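Side-chain contacts in universal stress protein (Archaeoglobus fulgidus, PDB 6HCD), which is of unknown function but belongs to the universal stress protein A family, whose members generally help cells withstand adverse conditions: residues A[54-59]-A[85-90]; A[101-104]-A[110-113]; A[35-40]-A[124-129]. One frame throughout, in Å; residues are numbered along the deposited sequence.

How the contacts relate
The three contacts lie in different parts of one alpha/beta fold, their centres about 18 to 21 Å apart. Along the chain, contact 3 joins helix 36-52 to strand 120-128 and so encloses the other two; contact 1 closes before contact 2 opens. Contacts 1 and 2 meet through strand 56-62: Val-56 and Val-58 face helix 70-89, whereas Tyr-57 and Val-59 face Phe-112 of helix 105-115, with Val-59 CG1 3.4 Å from Phe-112 CE2. One strand is thus sandwiched between helices. Contact 3 touches neither, but strand 120-128 belongs to the same sheet; the nearest atoms of contacts 1 and 3 are about 5 Å apart, those of contacts 2 and 3 about 12 Å.

Contact 1 of 3, residues A[54-59]-A[85-90]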
ATOM      1  N   VAL A  54     -14.832 -10.347   2.591  1.00 16.19           N
ATOM      2  CA  VAL A  54     -14.132 -11.234   1.661  1.00 15.23           C
ATOM      3  C   VAL A  54     -13.110 -12.049   2.451  1.00 16.80           C
ATOM      4  O   VAL A  54     -12.714 -11.661   3.554  1.00 13.04           O
ATOM      5  CB  VAL A  54     -13.474 -10.442   0.513  1.00 20.35           C
ATOM      6  CG1 VAL A  54     -14.486  -9.563  -0.215  1.00 17.88           C
ATOM      7  CG2 VAL A  54     -12.312  -9.596   1.005  1.00 14.32           C
ATOM      8  N   PRO A  55     -12.677 -13.211   1.923  1.00 17.06           N
ATOM      9  CA  PRO A  55     -11.640 -14.001   2.575  1.00 18.82           C
ATOM     10  C   PRO A  55     -10.237 -13.417   2.351  1.00 15.95           C
ATOM     11  O   PRO A  55     -10.022 -12.592   1.426  1.00 12.17           O
ATOM     12  CB  PRO A  55     -11.760 -15.377   1.905  1.00 24.25           C
ATOM     13  CG  PRO A  55     -12.320 -15.085   0.526  1.00 23.27           C
ATOM     14  CD  PRO A  55     -13.172 -13.840   0.687  1.00 24.52           C
ATOM     15  N   VAL A  56      -9.305 -13.862   3.203  1.00 13.87           N
ATOM     16  CA  VAL A  56      -7.898 -13.564   3.067  1.00 13.74           C
ATOM     17  C   VAL A  56      -7.192 -14.791   2.480  1.00 13.65           C
ATOM     18  O   VAL A  56      -7.283 -15.878   3.029  1.00 12.94           O
ATOM     19  CB  VAL A  56      -7.272 -13.162   4.417  1.00 14.04           C
ATOM     20  CG1 VAL A  56      -5.791 -12.869   4.270  1.00 15.76           C
ATOM     21  CG2 VAL A  56      -7.997 -11.972   5.044  1.00 12.90           C
ATOM     22  N   TYR A  57      -6.455 -14.595   1.387  1.00 11.73           N
ATOM     23  CA  TYR A  57      -5.568 -15.616   0.844  1.00 11.72           C
ATOM     24  C   TYR A  57      -4.143 -15.290   1.290  1.00 12.86           C
ATOM     25  O   TYR A  57      -3.598 -14.277   0.888  1.00 10.77           O
ATOM     26  CB  TYR A  57      -5.625 -15.651  -0.684  1.00 13.27           C
ATOM     27  CG  TYR A  57      -6.891 -16.188  -1.296  1.00 14.31           C
ATOM     28  CD1 TYR A  57      -8.002 -16.531  -0.534  1.00 14.82           C
ATOM     29  CD2 TYR A  57      -6.991 -16.301  -2.679  1.00 18.91           C
ATOM     30  CE1 TYR A  57      -9.167 -17.001  -1.124  1.00 23.58           C
ATOM     31  CE2 TYR A  57      -8.149 -16.762  -3.283  1.00 16.28           C
ATOM     32  CZ  TYR A  57      -9.239 -17.109  -2.504  1.00 21.90           C
ATOM     33  OH  TYR A  57     -10.371 -17.574  -3.095  1.00 21.62           O
ATOM     34  N   VAL A  58      -3.565 -16.160   2.127  1.00 11.87           N
ATOM     35  CA  VAL A  58      -2.231 -15.964   2.633  1.00 11.98           C
ATOM     36  C   VAL A  58      -1.268 -16.725   1.722  1.00 12.98           C
ATOM     37  O   VAL A  58      -1.435 -17.936   1.530  1.00 12.92           O
ATOM     38  CB  VAL A  58      -2.091 -16.455   4.089  1.00 13.63           C
ATOM     39  CG1 VAL A  58      -0.738 -16.101   4.644  1.00 18.03           C
ATOM     40  CG2 VAL A  58      -3.175 -15.922   5.002  1.00 16.19           C
ATOM     41  N   VAL A  59      -0.255 -16.025   1.199  1.00 11.78           N
ATOM     42  CA  VAL A  59       0.665 -16.641   0.240  1.00 12.88           C
ATOM     43  C   VAL A  59       2.098 -16.576   0.760  1.00 12.66           C
ATOM     44  O   VAL A  59       2.499 -15.617   1.463  1.00 12.56           O
ATOM     45  CB  VAL A  59       0.572 -15.997  -1.147  1.00 14.65           C
ATOM     46  CG1 VAL A  59      -0.837 -16.124  -1.683  1.00 16.62           C
ATOM     47  CG2 VAL A  59       1.017 -14.542  -1.136  1.00 21.89           C
ATOM     48  N   SER A  85      -4.391 -19.014  11.148  1.00 17.29           N
ATOM     49  CA  SER A  85      -4.933 -19.033  12.502  1.00 15.68           C
ATOM     50  C   SER A  85      -5.080 -17.593  13.021  1.00 15.32           C
ATOM     51  O   SER A  85      -6.068 -17.260  13.654  1.00 21.20           O
ATOM     52  CB  SER A  85      -4.125 -19.945  13.418  1.00 16.40           C
ATOM     53  OG  SER A  85      -2.978 -19.291  13.935  1.00 16.49           O
ATOM     54  N   ILE A  86      -4.123 -16.718  12.706  1.00 15.50           N
ATOM     55  CA  ILE A  86      -4.191 -15.301  13.089  1.00 16.51           C
ATOM     56  C   ILE A  86      -5.415 -14.645  12.420  1.00 13.75           C
ATOM     57  O   ILE A  86      -6.175 -13.930  13.058  1.00 14.85           O
ATOM     58  CB  ILE A  86      -2.877 -14.563  12.747  1.00 15.10           C
ATOM     59  CG1 ILE A  86      -1.678 -15.082  13.552  1.00 23.38           C
ATOM     60  CG2 ILE A  86      -3.039 -13.066  12.906  1.00 14.79           C
ATOM     61  CD1 ILE A  86      -1.739 -14.807  15.024  1.00 49.00           C
ATOM     62  N   ILE A  87      -5.606 -14.910  11.129  1.00 14.69           N
ATOM     63  CA  ILE A  87      -6.717 -14.336  10.350  1.00 14.38           C
ATOM     64  C   ILE A  87      -8.047 -14.712  11.016  1.00 17.55           C
ATOM     65  O   ILE A  87      -8.919 -13.870  11.192  1.00 18.13           O
ATOM     66  CB  ILE A  87      -6.639 -14.799   8.886  1.00 13.67           C
ATOM     67  CG1 ILE A  87      -5.389 -14.254   8.184  1.00 14.58           C
ATOM     68  CG2 ILE A  87      -7.888 -14.419   8.126  1.00 17.32           C
ATOM     69  CD1 ILE A  87      -5.283 -12.735   8.182  1.00 17.44           C
ATOM     70  N   ARG A  88      -8.198 -15.989  11.366  1.00 21.99           N
ATOM     71  CA  ARG A  88      -9.438 -16.518  11.948  1.00 23.52           C
ATOM     72  C   ARG A  88      -9.660 -15.936  13.349  1.00 27.31           C
ATOM     73  O   ARG A  88     -10.781 -15.555  13.684  1.00 20.64           O
ATOM     74  CB  ARG A  88      -9.393 -18.051  11.971  1.00 23.66           C
ATOM     75  CG  ARG A  88      -9.506 -18.703  10.602  1.00 26.06           C
ATOM     76  CD  ARG A  88      -9.245 -20.193  10.710  1.00 38.15           C
ATOM     77  NE  ARG A  88      -9.220 -20.897   9.446  1.00 39.54           N
ATOM     78  CZ  ARG A  88      -8.977 -22.191   9.345  1.00 37.32           C
ATOM     79  NH1 ARG A  88      -8.745 -22.727   8.160  1.00 71.58           N
ATOM     80  NH2 ARG A  88      -8.938 -22.943  10.435  1.00 36.26           N
ATOM     81  N   LYS A  89      -8.594 -15.846  14.156  1.00 19.65           N
ATOM     82  CA  LYS A  89      -8.669 -15.232  15.478  1.00 20.30           C
ATOM     83  C   LYS A  89      -9.140 -13.771  15.364  1.00 24.31           C
ATOM     84  O   LYS A  89      -9.836 -13.279  16.243  1.00 22.54           O
ATOM     85  CB  LYS A  89      -7.315 -15.337  16.190  1.00 24.07           C
ATOM     86  CG  LYS A  89      -7.274 -14.800  17.618  1.00 40.40           C
ATOM     87  CD  LYS A  89      -6.639 -13.425  17.745  1.00 47.97           C
ATOM     88  CE  LYS A  89      -5.131 -13.465  17.856  1.00 53.62           C
ATOM     89  NZ  LYS A  89      -4.521 -12.210  17.359  1.00 51.33           N
ATOM     90  N   GLU A  90      -8.773 -13.084  14.276  1.00 18.58           N
ATOM     91  CA  GLU A  90      -9.180 -11.688  14.041  1.00 20.84           C
ATOM     92  C   GLU A  90     -10.568 -11.604  13.380  1.00 26.95           C
ATOM     93  O   GLU A  90     -10.984 -10.521  12.949  1.00 27.15           O
ATOM     94  CB  GLU A  90      -8.126 -10.975  13.186  1.00 22.40           C
ATOM     95  CG  GLU A  90      -6.812 -10.766  13.923  1.00 20.64           C
ATOM     96  CD  GLU A  90      -6.899  -9.797  15.094  1.00 18.35           C
ATOM     97  OE1 GLU A  90      -7.510  -8.730  14.908  1.00 28.91           O
ATOM     98  OE2 GLU A  90      -6.359 -10.112  16.183  1.00 31.50           O
TER
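Val-56 and Ile-87 bring strand 56-62 and helix 70-89 together: their CA atoms, 7.4 Å apart, are the nearest pair across the two segments, and both CB atoms point into the interface. With CG1 anti to the backbone N (chi1 179°), Val-56 sets its two methyls side by side against one isoleucine. Val-56 CG2 meets the branch methyl, Ile-87 CG2, at 3.9 Å, while Val-56 CG1 meets the end of the longer branch, Ile-87 CD1, also at 3.9 Å. The two side chains cross at a slant, with each valine methyl nearest a different branch of the isoleucine. Next along the strand, Tyr-57 turns its CB the other way and its ring meets that of His-97 on the far face of the sheet. Val-58 points back to the helix, and its CG2 lies 4.2 Å from Ile-87 CG1, a looser touch reflected in the smaller area it buries. Ile-87 therefore spans the two valines, reaching Val-56 with both branches and Val-58 with the middle of its long one. All three residues are buried, and every contact between them is apolar. An alanine in place of Ile-87 would remove both branches and would probably leave a gap beside the methyls of Val-56 and Val-58, weakening the hold of the helix end on the sheet. The pair belongs to the beta-alpha-beta unit of strand 56-62, helix 70-89 and strand 94-100; Val-56 is hydrogen-bonded through its backbone to Glu-95 of that last strand and to Glu-93 just before it. Val-56 and Val-58 also rest on Val-29 of strand 27-30; helix 36-52 lies alongside, with Leu-42 against Ile-87 and Ala-49 against Val-56, and Leu-80, Ala-83 and Val-84 extend the cover of helix 70-89 over Val-58.

Contact 2 of 3, residues A[101-104]-A[110-113]; sequences RGKE and VDFA
The loop bearing Arg-101 and Lys-103 keeps its backbone well off the helix bearing Asp-111 and Phe-112, with CA atoms 9.7 Å apart for Lys-103 and Asp-111 and 10.4 Å for Arg-101 and Phe-112, so long side chains must bridge the distance. Lys-103 does so fully stretched beyond CG, all its outer torsions near 180°, and delivers NZ to Asp-111 OD2 at 2.7 Å in a salt bridge that is also a hydrogen bond. NZ approaches on the anti side of that oxygen, 17° out of the carboxylate plane. The lysine CE follows at 3.5 Å from the same Asp-111 OD2. Arg-101 takes a different route: bent at chi3 (-66°), it brings the NH2 end of its guanidinium up to the helix, where NH2 is 3.8 Å from Phe-112 CB. Phe-112 N lies near the guanidinium plane, 3.5 Å from Arg-101 NH2, but both nitrogens are donors, so this is a contact without a bond. The arginine is anchored by other acids of the helix, its NE in a salt bridge with Asp-108 and its NH1 with Glu-115. The loop follows strand 94-100 and ends at Glu-104, the N-cap residue of helix 105-115; its basic side chains thus fold over onto the very helix it leads into, while the ring of Phe-112 meets that of His-97 and packs against Tyr-57 and Val-59 of strand 56-62.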
ATOM      1  N   ARG A 101       6.324 -22.427  -7.999  1.00 17.86           N
ATOM      2  CA  ARG A 101       5.901 -22.231  -9.383  1.00 26.11           C
ATOM      3  C   ARG A 101       7.084 -21.823 -10.278  1.00 32.27           C
ATOM      4  O   ARG A 101       6.880 -21.379 -11.416  1.00 21.21           O
ATOM      5  CB  ARG A 101       4.825 -21.137  -9.426  1.00 20.90           C
ATOM      6  CG  ARG A 101       3.676 -21.354  -8.457  1.00 28.82           C
ATOM      7  CD  ARG A 101       2.368 -20.756  -8.939  1.00 28.26           C
ATOM      8  NE  ARG A 101       2.397 -19.305  -9.005  1.00 19.34           N
ATOM      9  CZ  ARG A 101       1.350 -18.542  -9.312  1.00 30.03           C
ATOM     10  NH1 ARG A 101       0.232 -19.117  -9.724  1.00 18.75           N
ATOM     11  NH2 ARG A 101       1.432 -17.219  -9.206  1.00 18.29           N
ATOM     12  N   GLY A 102       8.312 -21.981  -9.774  1.00 19.68           N
ATOM     13  CA  GLY A 102       9.525 -21.653 -10.519  1.00 25.96           C
ATOM     14  C   GLY A 102       9.712 -20.161 -10.752  1.00 27.06           C
ATOM     15  O   GLY A 102      10.413 -19.784 -11.664  1.00 23.72           O
ATOM     16  N   LYS A 103       9.116 -19.311  -9.907  1.00 24.67           N
ATOM     17  CA  LYS A 103       9.218 -17.854 -10.052  1.00 23.62           C
ATOM     18  C   LYS A 103       9.938 -17.251  -8.847  1.00 22.70           C
ATOM     19  O   LYS A 103      10.032 -17.880  -7.790  1.00 23.76           O
ATOM     20  CB  LYS A 103       7.819 -17.244 -10.169  1.00 25.57           C
ATOM     21  CG  LYS A 103       7.064 -17.630 -11.429  1.00 28.31           C
ATOM     22  CD  LYS A 103       5.676 -17.024 -11.504  1.00 41.32           C
ATOM     23  CE  LYS A 103       4.977 -17.319 -12.811  1.00 34.81           C
ATOM     24  NZ  LYS A 103       3.597 -16.779 -12.807  1.00 60.98           N
ATOM     25  N   GLU A 104      10.442 -16.029  -9.026  1.00 27.06           N
ATOM     26  CA  GLU A 104      10.943 -15.234  -7.911  1.00 23.39           C
ATOM     27  C   GLU A 104       9.740 -14.771  -7.092  1.00 19.55           C
ATOM     28  O   GLU A 104       8.676 -14.505  -7.659  1.00 17.78           O
ATOM     29  CB  GLU A 104      11.746 -14.033  -8.415  1.00 39.02           C
ATOM     30  CG  GLU A 104      12.955 -14.384  -9.272  1.00 51.00           C
ATOM     31  CD  GLU A 104      14.102 -15.065  -8.548  1.00 38.87           C
ATOM     32  OE1 GLU A 104      14.116 -15.065  -7.294  1.00 44.35           O
ATOM     33  OE2 GLU A 104      14.993 -15.592  -9.242  1.00 98.17           O
ATOM     34  N   VAL A 110       2.669 -11.142  -7.318  1.00 12.47           N
ATOM     35  CA  VAL A 110       1.980 -10.211  -8.218  1.00 17.95           C
ATOM     36  C   VAL A 110       1.078 -10.996  -9.185  1.00 14.29           C
ATOM     37  O   VAL A 110      -0.093 -10.641  -9.398  1.00 16.50           O
ATOM     38  CB  VAL A 110       3.015  -9.318  -8.940  1.00 18.61           C
ATOM     39  CG1 VAL A 110       2.521  -8.785 -10.273  1.00 28.20           C
ATOM     40  CG2 VAL A 110       3.491  -8.186  -8.022  1.00 19.16           C
ATOM     41  N   ASP A 111       1.606 -12.087  -9.746  1.00 15.59           N
ATOM     42  CA  ASP A 111       0.843 -12.910 -10.686  1.00 15.34           C
ATOM     43  C   ASP A 111      -0.330 -13.589  -9.966  1.00 14.12           C
ATOM     44  O   ASP A 111      -1.422 -13.634 -10.491  1.00 13.12           O
ATOM     45  CB  ASP A 111       1.741 -13.941 -11.371  1.00 22.15           C
ATOM     46  CG  ASP A 111       2.715 -13.326 -12.356  1.00 24.15           C
ATOM     47  OD1 ASP A 111       2.560 -12.126 -12.674  1.00 24.48           O
ATOM     48  OD2 ASP A 111       3.628 -14.045 -12.773  1.00 26.91           O
ATOM     49  N   PHE A 112      -0.086 -14.116  -8.758  1.00 12.99           N
ATOM     50  CA  PHE A 112      -1.130 -14.741  -7.959  1.00 12.30           C
ATOM     51  C   PHE A 112      -2.288 -13.758  -7.725  1.00 11.62           C
ATOM     52  O   PHE A 112      -3.456 -14.125  -7.890  1.00 12.71           O
ATOM     53  CB  PHE A 112      -0.592 -15.228  -6.609  1.00 13.17           C
ATOM     54  CG  PHE A 112      -1.637 -15.912  -5.768  1.00 14.31           C
ATOM     55  CD1 PHE A 112      -2.000 -17.222  -6.030  1.00 16.94           C
ATOM     56  CD2 PHE A 112      -2.295 -15.238  -4.748  1.00 20.06           C
ATOM     57  CE1 PHE A 112      -2.974 -17.850  -5.276  1.00 18.76           C
ATOM     58  CE2 PHE A 112      -3.264 -15.872  -3.984  1.00 19.47           C
ATOM     59  CZ  PHE A 112      -3.618 -17.170  -4.267  1.00 22.12           C
ATOM     60  N   ALA A 113      -1.956 -12.523  -7.322  1.00 11.29           N
ATOM     61  CA  ALA A 113      -2.949 -11.487  -7.052  1.00 11.33           C
ATOM     62  C   ALA A 113      -3.804 -11.222  -8.303  1.00 11.91           C
ATOM     63  O   ALA A 113      -5.007 -11.054  -8.196  1.00 12.59           O
ATOM     64  CB  ALA A 113      -2.269 -10.231  -6.577  1.00 11.12           C
TER

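Contact 3 of 3, residues A[35-40]-A[124-129]; sequences SDRAER and GIRKRS
Arg-37 reaches from the first turn of helix 36-52 to the strand segment 124-129, its CB pointing toward Gly-124, and the CA atoms of these two residues are 6.6 Å apart. CG stands anti to the backbone N (chi1 -177°), which carries the chain straight out from the helix. CD then arrives over the backbone of the next residue, 3.4 Å from Ile-125 O. Here the chain bends (chi3 80°), and NE passes 3.9 Å from Gly-124 C. A beta carbon built on Gly-124 would stand only 2.9 Å from Arg-37 NE, so the lack of a side chain there probably makes room for the arginine. This glycine ends the straight run of strand 120-128, at the start of a loop that in ATP-binding universal stress proteins carries the nucleotide motif G-X2-G-X9-G(S/T). Lys-127 occupies the place of the second glycine, with a positive phi. Gly-124 O hydrogen-bonds an unidentified small molecule, probably from the crystallisation liquor, which also lies near Arg-37. Beyond the bend, the guanidinium has one face against Arg-126: CG of that residue is 3.8 Å from Arg-37 NH1, and its CA is offset toward the rim, 4.1 Å from Arg-37 NH2. The guanidinium planes are 26° apart but do not stack on each other: Arg-37 NH2 and Arg-126 NE are 5.2 Å apart, and the aliphatic part of Arg-126 does the packing. At the helix start, Ser-35 is the N-cap, its OG accepting from Ala-38 N at 3.0 Å. On the strand side, the CB of Ile-125 points away from the helix segment, and its side chain touches Ala-140 and Ile-144 of helix 138-146 and packs with Lys-127 on Leu-145 of the second subunit.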
ATOM      1  N   SER A  35       6.716 -13.738  12.614  1.00 27.40           N
ATOM      2  CA  SER A  35       7.376 -12.560  13.162  1.00 23.40           C
ATOM      3  C   SER A  35       6.301 -11.585  13.637  1.00 28.15           C
ATOM      4  O   SER A  35       5.128 -11.686  13.220  1.00 18.55           O
ATOM      5  CB  SER A  35       8.290 -11.911  12.143  1.00 31.50           C
ATOM      6  OG  SER A  35       7.542 -11.356  11.061  1.00 17.92           O
ATOM      7  N   ASP A  36       6.713 -10.656  14.509  1.00 24.43           N
ATOM      8  CA  ASP A  36       5.859  -9.581  14.987  1.00 33.24           C
ATOM      9  C   ASP A  36       5.358  -8.778  13.782  1.00 19.22           C
ATOM     10  O   ASP A  36       4.189  -8.401  13.749  1.00 22.38           O
ATOM     11  CB  ASP A  36       6.569  -8.723  16.046  1.00 27.30           C
ATOM     12  CG  ASP A  36       6.823  -9.441  17.375  1.00 53.61           C
ATOM     13  OD1 ASP A  36       6.593 -10.673  17.458  1.00 47.78           O
ATOM     14  OD2 ASP A  36       7.262  -8.769  18.330  1.00 50.82           O
ATOM     15  N   ARG A  37       6.224  -8.526  12.795  1.00 20.83           N
ATOM     16  CA  ARG A  37       5.827  -7.777  11.602  1.00 23.46           C
ATOM     17  C   ARG A  37       4.727  -8.534  10.844  1.00 16.96           C
ATOM     18  O   ARG A  37       3.716  -7.935  10.438  1.00 17.49           O
ATOM     19  CB  ARG A  37       7.005  -7.476  10.664  1.00 23.77           C
ATOM     20  CG  ARG A  37       6.587  -6.627   9.469  1.00 22.84           C
ATOM     21  CD  ARG A  37       7.705  -6.018   8.629  1.00 39.66           C
ATOM     22  NE  ARG A  37       8.259  -6.995   7.700  1.00 38.27           N
ATOM     23  CZ  ARG A  37       9.507  -7.485   7.756  1.00 71.26           C
ATOM     24  NH1 ARG A  37       9.914  -8.360   6.855  1.00 46.85           N
ATOM     25  NH2 ARG A  37      10.325  -7.126   8.733  1.00 29.81           N
ATOM     26  N   ALA A  38       4.936  -9.838  10.627  1.00 16.87           N
ATOM     27  CA  ALA A  38       3.975 -10.654   9.901  1.00 17.44           C
ATOM     28  C   ALA A  38       2.611 -10.583  10.599  1.00 15.83           C
ATOM     29  O   ALA A  38       1.591 -10.450   9.948  1.00 13.06           O
ATOM     30  CB  ALA A  38       4.482 -12.071   9.771  1.00 18.83           C
ATOM     31  N   GLU A  39       2.616 -10.621  11.935  1.00 15.54           N
ATOM     32  CA  GLU A  39       1.385 -10.538  12.721  1.00 17.43           C
ATOM     33  C   GLU A  39       0.649  -9.221  12.442  1.00 14.95           C
ATOM     34  O   GLU A  39      -0.569  -9.230  12.315  1.00 14.16           O
ATOM     35  CB  GLU A  39       1.662 -10.612  14.225  1.00 24.22           C
ATOM     36  CG  GLU A  39       2.025 -11.974  14.745  1.00 45.82           C
ATOM     37  CD  GLU A  39       2.316 -11.984  16.236  1.00 70.94           C
ATOM     38  OE1 GLU A  39       2.426 -10.898  16.839  1.00 40.39           O
ATOM     39  OE2 GLU A  39       2.445 -13.081  16.801  1.00 38.73           O
ATOM     40  N   ARG A  40       1.377  -8.103  12.387  1.00 14.21           N
ATOM     41  CA  ARG A  40       0.779  -6.783  12.154  1.00 16.14           C
ATOM     42  C   ARG A  40       0.188  -6.737  10.740  1.00 13.61           C
ATOM     43  O   ARG A  40      -0.909  -6.178  10.540  1.00 14.59           O
ATOM     44  CB  ARG A  40       1.798  -5.655  12.351  1.00 17.14           C
ATOM     45  CG  ARG A  40       2.210  -5.425  13.797  1.00 32.58           C
ATOM     46  CD  ARG A  40       3.104  -4.209  13.979  1.00 26.91           C
ATOM     47  NE  ARG A  40       4.345  -4.295  13.217  1.00 23.61           N
ATOM     48  CZ  ARG A  40       5.497  -4.774  13.679  1.00 26.90           C
ATOM     49  NH1 ARG A  40       5.581  -5.296  14.896  1.00 23.14           N
ATOM     50  NH2 ARG A  40       6.576  -4.703  12.914  1.00 20.69           N
ATOM     51  N   GLY A 124       4.453  -6.698   4.254  1.00 11.59           N
ATOM     52  CA  GLY A 124       5.298  -6.069   5.252  1.00 12.45           C
ATOM     53  C   GLY A 124       6.514  -5.398   4.619  1.00 12.96           C
ATOM     54  O   GLY A 124       7.059  -5.855   3.621  1.00 15.12           O
ATOM     55  N   ILE A 125       6.903  -4.275   5.208  1.00 15.92           N
ATOM     56  CA  ILE A 125       8.029  -3.436   4.810  1.00 20.21           C
ATOM     57  C   ILE A 125       9.040  -3.457   5.952  1.00 19.01           C
ATOM     58  O   ILE A 125       8.653  -3.208   7.066  1.00 20.95           O
ATOM     59  CB  ILE A 125       7.564  -1.975   4.609  1.00 30.30           C
ATOM     60  CG1 ILE A 125       6.454  -1.845   3.574  1.00 42.77           C
ATOM     61  CG2 ILE A 125       8.725  -1.051   4.293  1.00 41.38           C
ATOM     62  CD1 ILE A 125       6.767  -2.495   2.285  1.00 20.08           C
ATOM     63  N   ARG A 126      10.323  -3.622   5.611  1.00 22.77           N
ATOM     64  CA  ARG A 126      11.381  -3.827   6.591  1.00 36.03           C
ATOM     65  C   ARG A 126      11.706  -2.509   7.297  1.00 26.26           C
ATOM     66  O   ARG A 126      12.124  -2.504   8.463  1.00 40.04           O
ATOM     67  CB  ARG A 126      12.617  -4.416   5.907  1.00 28.21           C
ATOM     68  CG  ARG A 126      12.557  -5.919   5.689  1.00 49.20           C
ATOM     69  CD  ARG A 126      13.929  -6.527   5.436  1.00 43.92           C
ATOM     70  NE  ARG A 126      14.899  -6.217   6.488  1.00 68.06           N
ATOM     71  CZ  ARG A 126      16.220  -6.245   6.338  1.00 31.97           C
ATOM     72  NH1 ARG A 126      16.745  -6.650   5.195  1.00 30.12           N
ATOM     73  NH2 ARG A 126      17.010  -5.860   7.325  1.00 41.29           N
ATOM     74  N   LYS A 127      11.534  -1.404   6.565  1.00 25.56           N
ATOM     75  CA  LYS A 127      11.694  -0.037   7.071  1.00 25.62           C
ATOM     76  C   LYS A 127      13.173   0.334   7.301  1.00 35.28           C
ATOM     77  O   LYS A 127      13.649   1.286   6.682  1.00 19.32           O
ATOM     78  CB  LYS A 127      10.860   0.191   8.335  1.00 33.15           C
ATOM     79  CG  LYS A 127      10.700   1.649   8.747  1.00 51.11           C
ATOM     80  CD  LYS A 127       9.747   2.455   7.904  1.00 78.61           C
ATOM     81  CE  LYS A 127       9.167   3.641   8.650  1.00 67.15           C
ATOM     82  NZ  LYS A 127      10.215   4.597   9.076  1.00 68.99           N
ATOM     83  N   ARG A 128      13.889  -0.340   8.214  1.00 27.33           N
ATOM     84  CA  ARG A 128      15.252   0.077   8.576  1.00 22.89           C
ATOM     85  C   ARG A 128      16.214  -1.100   8.420  1.00 22.37           C
ATOM     86  O   ARG A 128      15.880  -2.229   8.754  1.00 33.21           O
ATOM     87  CB  ARG A 128      15.313   0.629  10.007  1.00 28.24           C
ATOM     88  CG  ARG A 128      14.515   1.908  10.196  1.00 44.27           C
ATOM     89  CD  ARG A 128      15.315   3.063  10.743  1.00 49.39           C
ATOM     90  NE  ARG A 128      14.525   4.290  10.756  1.00 37.42           N
ATOM     91  CZ  ARG A 128      14.880   5.433  10.175  1.00 36.01           C
ATOM     92  NH1 ARG A 128      16.024   5.523   9.523  1.00 53.81           N
ATOM     93  NH2 ARG A 128      14.089   6.491  10.246  1.00 56.39           N
ATOM     94  N   SER A 129      17.418  -0.812   7.914  1.00 19.55           N
ATOM     95  CA  SER A 129      18.494  -1.775   7.857  1.00 19.71           C
ATOM     96  C   SER A 129      19.172  -1.832   9.226  1.00 25.70           C
ATOM     97  O   SER A 129      18.957  -0.950  10.065  1.00 19.00           O
ATOM     98  CB  SER A 129      19.475  -1.413   6.759  1.00 20.52           C
ATOM     99  OG  SER A 129      20.332  -0.360   7.160  1.00 19.41           O
TER